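Local atomic coordinates of alpha-fucosidase (Bifidobacterium bifidum, PDB entry 2EAB), a protein that probably releases alpha-1,2-linked L-fucose from glycans by hydrolysis, this chain being the catalytic portion of a longer, probably membrane-bound, bifidobacterial glycoside hydrolase. Residues P505-Y516 with V531-Y542. Numbering follows the deposited sequence.
Sequences PAAVPWILQNVY and VYALLKEESHFY
With CG of Glu538 anti to the backbone N (chi1 -168°) and the chain bent at the next bond (chi2 70°), its carboxylate is carried across to Val508, whose CG1, also anti to its own N, lies 3.4 Å from Glu538 CD. The two side chains cross at about a right angle. Glu538 OE2 also approaches Pro509 CD, and a water links the turn leading into helix 507-520 to the second helix: it donates to Pro505 O at 2.8 Å and to Glu538 OE2 at 3.1 Å. Back beside the carboxylate, Pro509 CG comes obliquely to Tyr542 CE1 at 3.7 Å. Farther along, the fork of Leu512 divides its contacts, CD1 resting on Glu538 CB and CD2 on Leu534 CB (3.6 Å). The side chains of Val515 and Val531 then slide past each other in opposite directions, CG1 of Val515 lying 3.6 Å from CG1 of Val531, while Tyr516 CD1 meets both Val531 CG2 and Leu535 CD1. The segments 507-516 and 531-542 run antiparallel, 160° between their directions, and belong to helices 507-520 and 525-546, a helical hairpin within the family 95 catalytic domain, flanked by helices 442-450 and 577-596. Were Glu538 replaced by an alanine, the bridging water would probably be left without its second acceptor and a gap would probably open beside Val508. The contact thus illustrates how a mainly apolar interface can admit a buried carboxylate: its aliphatic stem packs against leucine, and water links one oxygen to the opposite backbone.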
loop_
_atom_site.group_PDB
_atom_site.type_symbol
_atom_site.label_atom_id
_atom_site.label_comp_id
_atom_site.label_asym_id
_atom_site.label_seq_id
_atom_site.Cartn_x
_atom_site.Cartn_y
_atom_site.Cartn_z
ATOM N N PRO A 505 -2.375 -17.167 -8.025
ATOM C CA PRO A 505 -3.555 -16.549 -8.618
ATOM C C PRO A 505 -4.539 -15.981 -7.603
ATOM O O PRO A 505 -5.380 -15.159 -7.974
ATOM C CB PRO A 505 -4.187 -17.685 -9.422
ATOM C CG PRO A 505 -3.707 -18.928 -8.771
ATOM C CD PRO A 505 -2.329 -18.617 -8.272
ATOM N N ALA A 506 -4.446 -16.400 -6.341
ATOM C CA ALA A 506 -5.293 -15.811 -5.306
ATOM C C ALA A 506 -4.896 -14.367 -4.986
ATOM O O ALA A 506 -5.592 -13.689 -4.223
ATOM C CB ALA A 506 -5.316 -16.670 -4.051
ATOM N N ALA A 507 -3.796 -13.900 -5.580
ATOM C CA ALA A 507 -3.410 -12.496 -5.500
ATOM C C ALA A 507 -4.536 -11.575 -5.976
ATOM O O ALA A 507 -4.706 -10.471 -5.443
ATOM C CB ALA A 507 -2.156 -12.250 -6.318
ATOM N N VAL A 508 -5.287 -12.010 -6.989
ATOM C CA VAL A 508 -6.390 -11.193 -7.505
ATOM C C VAL A 508 -7.563 -11.119 -6.512
ATOM O O VAL A 508 -7.944 -10.023 -6.110
ATOM C CB VAL A 508 -6.814 -11.594 -8.945
ATOM C CG1 VAL A 508 -8.039 -10.803 -9.383
ATOM C CG2 VAL A 508 -5.662 -11.364 -9.909
ATOM N N PRO A 509 -8.106 -12.274 -6.065
ATOM C CA PRO A 509 -9.004 -12.212 -4.905
ATOM C C PRO A 509 -8.495 -11.292 -3.784
ATOM O O PRO A 509 -9.241 -10.450 -3.290
ATOM C CB PRO A 509 -9.074 -13.675 -4.450
ATOM C CG PRO A 509 -8.975 -14.446 -5.737
ATOM C CD PRO A 509 -8.018 -13.648 -6.608
ATOM N N TRP A 510 -7.231 -11.426 -3.395
ATOM C CA TRP A 510 -6.716 -10.622 -2.296
ATOM C C TRP A 510 -6.770 -9.116 -2.579
ATOM O O TRP A 510 -7.309 -8.356 -1.772
ATOM C CB TRP A 510 -5.303 -11.052 -1.934
ATOM C CG TRP A 510 -4.828 -10.561 -0.596
ATOM C CD1 TRP A 510 -5.471 -9.707 0.265
ATOM C CD2 TRP A 510 -3.589 -10.888 0.016
ATOM N NE1 TRP A 510 -4.705 -9.501 1.383
ATOM C CE2 TRP A 510 -3.536 -10.207 1.251
ATOM C CE3 TRP A 510 -2.508 -11.696 -0.363
ATOM C CZ2 TRP A 510 -2.446 -10.322 2.120
ATOM C CZ3 TRP A 510 -1.431 -11.817 0.496
ATOM C CH2 TRP A 510 -1.403 -11.126 1.721
ATOM N N ILE A 511 -6.221 -8.677 -3.710
ATOM C CA ILE A 511 -6.254 -7.247 -4.016
ATOM C C ILE A 511 -7.694 -6.745 -4.184
ATOM O O ILE A 511 -7.977 -5.584 -3.904
ATOM C CB ILE A 511 -5.356 -6.881 -5.231
ATOM C CG1 ILE A 511 -4.945 -5.404 -5.185
ATOM C CG2 ILE A 511 -6.028 -7.237 -6.557
ATOM C CD1 ILE A 511 -4.011 -5.055 -4.027
ATOM N N LEU A 512 -8.598 -7.623 -4.612
ATOM C CA LEU A 512 -10.016 -7.266 -4.648
ATOM C C LEU A 512 -10.592 -6.924 -3.280
ATOM O O LEU A 512 -11.582 -6.186 -3.196
ATOM C CB LEU A 512 -10.849 -8.335 -5.347
ATOM C CG LEU A 512 -10.676 -8.370 -6.871
ATOM C CD1 LEU A 512 -11.288 -9.642 -7.439
ATOM C CD2 LEU A 512 -11.256 -7.141 -7.555
ATOM N N GLN A 513 -9.997 -7.450 -2.211
ATOM C CA GLN A 513 -10.412 -7.016 -0.875
ATOM C C GLN A 513 -10.175 -5.525 -0.685
ATOM O O GLN A 513 -11.061 -4.809 -0.214
ATOM C CB GLN A 513 -9.695 -7.783 0.226
ATOM C CG GLN A 513 -10.128 -9.224 0.370
ATOM C CD GLN A 513 -9.626 -9.859 1.649
ATOM O OE1 GLN A 513 -9.691 -9.257 2.716
ATOM N NE2 GLN A 513 -9.148 -11.095 1.551
ATOM N N ASN A 514 -8.979 -5.057 -1.045
ATOM C CA ASN A 514 -8.667 -3.633 -0.930
ATOM C C ASN A 514 -9.629 -2.792 -1.758
ATOM O O ASN A 514 -10.037 -1.707 -1.346
ATOM C CB ASN A 514 -7.239 -3.335 -1.399
ATOM C CG ASN A 514 -6.175 -3.955 -0.520
ATOM O OD1 ASN A 514 -5.565 -3.276 0.314
ATOM N ND2 ASN A 514 -5.914 -5.228 -0.727
ATOM N N VAL A 515 -9.986 -3.312 -2.928
ATOM C CA VAL A 515 -10.911 -2.634 -3.829
ATOM C C VAL A 515 -12.311 -2.562 -3.211
ATOM O O VAL A 515 -12.916 -1.487 -3.175
ATOM C CB VAL A 515 -10.932 -3.296 -5.233
ATOM C CG1 VAL A 515 -12.012 -2.686 -6.104
ATOM C CG2 VAL A 515 -9.577 -3.147 -5.907
ATOM N N TYR A 516 -12.816 -3.692 -2.716
ATOM C CA TYR A 516 -14.145 -3.711 -2.113
ATOM C C TYR A 516 -14.240 -2.786 -0.896
ATOM O O TYR A 516 -15.294 -2.196 -0.636
ATOM C CB TYR A 516 -14.599 -5.137 -1.761
ATOM C CG TYR A 516 -16.011 -5.140 -1.226
ATOM C CD1 TYR A 516 -17.087 -4.907 -2.074
ATOM C CD2 TYR A 516 -16.272 -5.317 0.133
ATOM C CE1 TYR A 516 -18.391 -4.863 -1.594
ATOM C CE2 TYR A 516 -17.584 -5.277 0.623
ATOM C CZ TYR A 516 -18.632 -5.045 -0.252
ATOM O OH TYR A 516 -19.935 -4.993 0.205
ATOM N N VAL A 531 -16.869 -2.152 -8.134
ATOM C CA VAL A 531 -16.358 -3.279 -7.355
ATOM C C VAL A 531 -17.188 -4.527 -7.627
ATOM O O VAL A 531 -16.656 -5.636 -7.680
ATOM C CB VAL A 531 -16.223 -2.972 -5.832
ATOM C CG1 VAL A 531 -15.416 -1.703 -5.609
ATOM C CG2 VAL A 531 -17.577 -2.853 -5.147
ATOM N N TYR A 532 -18.494 -4.352 -7.815
ATOM C CA TYR A 532 -19.343 -5.477 -8.174
ATOM C C TYR A 532 -18.914 -6.102 -9.501
ATOM O O TYR A 532 -18.822 -7.321 -9.608
ATOM C CB TYR A 532 -20.828 -5.095 -8.223
ATOM C CG TYR A 532 -21.682 -6.230 -8.740
ATOM C CD1 TYR A 532 -21.902 -7.364 -7.963
ATOM C CD2 TYR A 532 -22.239 -6.189 -10.019
ATOM C CE1 TYR A 532 -22.657 -8.426 -8.435
ATOM C CE2 TYR A 532 -23.011 -7.252 -10.500
ATOM C CZ TYR A 532 -23.214 -8.362 -9.699
ATOM O OH TYR A 532 -23.963 -9.424 -10.146
ATOM N N ALA A 533 -18.674 -5.269 -10.511
ATOM C CA ALA A 533 -18.245 -5.778 -11.810
ATOM C C ALA A 533 -16.971 -6.623 -11.679
ATOM O O ALA A 533 -16.897 -7.727 -12.212
ATOM C CB ALA A 533 -18.058 -4.638 -12.810
ATOM N N LEU A 534 -15.986 -6.114 -10.945
ATOM C CA LEU A 534 -14.736 -6.851 -10.733
ATOM C C LEU A 534 -14.952 -8.165 -9.998
ATOM O O LEU A 534 -14.409 -9.203 -10.387
ATOM C CB LEU A 534 -13.729 -5.995 -9.969
ATOM C CG LEU A 534 -13.073 -4.860 -10.758
ATOM C CD1 LEU A 534 -12.439 -3.844 -9.822
ATOM C CD2 LEU A 534 -12.042 -5.402 -11.742
ATOM N N LEU A 535 -15.749 -8.105 -8.933
ATOM C CA LEU A 535 -16.005 -9.281 -8.105
ATOM C C LEU A 535 -16.819 -10.331 -8.836
ATOM O O LEU A 535 -16.587 -11.522 -8.654
ATOM C CB LEU A 535 -16.698 -8.888 -6.803
ATOM C CG LEU A 535 -15.783 -8.248 -5.758
ATOM C CD1 LEU A 535 -16.597 -7.514 -4.717
ATOM C CD2 LEU A 535 -14.890 -9.296 -5.103
ATOM N N LYS A 536 -17.769 -9.882 -9.650
ATOM C CA LYS A 536 -18.622 -10.783 -10.414
ATOM C C LYS A 536 -17.770 -11.665 -11.329
ATOM O O LYS A 536 -17.922 -12.890 -11.344
ATOM C CB LYS A 536 -19.619 -9.973 -11.239
ATOM C CG LYS A 536 -20.530 -10.793 -12.137
ATOM C CD LYS A 536 -21.424 -9.875 -12.966
ATOM C CE LYS A 536 -22.260 -10.663 -13.963
ATOM N NZ LYS A 536 -23.155 -9.784 -14.773
ATOM N N GLU A 537 -16.864 -11.048 -12.083
ATOM C CA GLU A 537 -16.072 -11.803 -13.040
ATOM C C GLU A 537 -15.010 -12.674 -12.360
ATOM O O GLU A 537 -14.773 -13.790 -12.807
ATOM C CB GLU A 537 -15.459 -10.895 -14.110
ATOM C CG GLU A 537 -14.564 -11.629 -15.092
ATOM C CD GLU A 537 -14.302 -10.876 -16.387
ATOM O OE1 GLU A 537 -14.972 -9.856 -16.681
ATOM O OE2 GLU A 537 -13.423 -11.333 -17.136
ATOM N N GLU A 538 -14.373 -12.186 -11.297
ATOM C CA GLU A 538 -13.395 -13.027 -10.604
ATOM C C GLU A 538 -14.060 -14.187 -9.858
ATOM O O GLU A 538 -13.498 -15.280 -9.773
ATOM C CB GLU A 538 -12.479 -12.209 -9.689
ATOM C CG GLU A 538 -11.256 -12.986 -9.178
ATOM C CD GLU A 538 -10.225 -13.298 -10.258
ATOM O OE1 GLU A 538 -10.400 -12.813 -11.405
ATOM O OE2 GLU A 538 -9.248 -14.029 -9.958
ATOM N N SER A 539 -15.258 -13.959 -9.321
ATOM C CA SER A 539 -16.012 -15.038 -8.683
ATOM C C SER A 539 -16.455 -16.064 -9.724
ATOM O O SER A 539 -16.349 -17.268 -9.491
ATOM C CB SER A 539 -17.205 -14.499 -7.889
ATOM O OG SER A 539 -16.757 -13.679 -6.827
ATOM N N HIS A 540 -16.931 -15.583 -10.873
ATOM C CA HIS A 540 -17.246 -16.465 -11.990
ATOM C C HIS A 540 -16.044 -17.341 -12.340
ATOM O O HIS A 540 -16.169 -18.556 -12.527
ATOM C CB HIS A 540 -17.642 -15.647 -13.216
ATOM C CG HIS A 540 -18.056 -16.487 -14.378
ATOM N ND1 HIS A 540 -17.188 -16.895 -15.368
ATOM C CD2 HIS A 540 -19.259 -17.022 -14.686
ATOM C CE1 HIS A 540 -17.849 -17.633 -16.245
ATOM N NE2 HIS A 540 -19.105 -17.727 -15.851
ATOM N N PHE A 541 -14.880 -16.706 -12.422
ATOM C CA PHE A 541 -13.635 -17.373 -12.771
ATOM C C PHE A 541 -13.316 -18.478 -11.775
ATOM O O PHE A 541 -13.068 -19.620 -12.166
ATOM C CB PHE A 541 -12.502 -16.342 -12.829
ATOM C CG PHE A 541 -11.158 -16.922 -13.177
ATOM C CD1 PHE A 541 -10.983 -17.692 -14.328
ATOM C CD2 PHE A 541 -10.062 -16.681 -12.359
ATOM C CE1 PHE A 541 -9.737 -18.226 -14.642
ATOM C CE2 PHE A 541 -8.814 -17.193 -12.676
ATOM C CZ PHE A 541 -8.647 -17.977 -13.815
ATOM N N TYR A 542 -13.347 -18.152 -10.488
ATOM C CA TYR A 542 -13.020 -19.144 -9.478
ATOM C C TYR A 542 -14.025 -20.279 -9.428
ATOM O O TYR A 542 -13.639 -21.444 -9.392
ATOM C CB TYR A 542 -12.776 -18.505 -8.102
ATOM C CG TYR A 542 -11.298 -18.333 -7.898
ATOM C CD1 TYR A 542 -10.625 -17.232 -8.431
ATOM C CD2 TYR A 542 -10.555 -19.311 -7.245
ATOM C CE1 TYR A 542 -9.247 -17.102 -8.295
ATOM C CE2 TYR A 542 -9.181 -19.193 -7.105
ATOM C CZ TYR A 542 -8.536 -18.084 -7.629
ATOM O OH TYR A 542 -7.175 -17.956 -7.502
HETATM O O HOH W 1 -6.366 -14.843 -10.625
#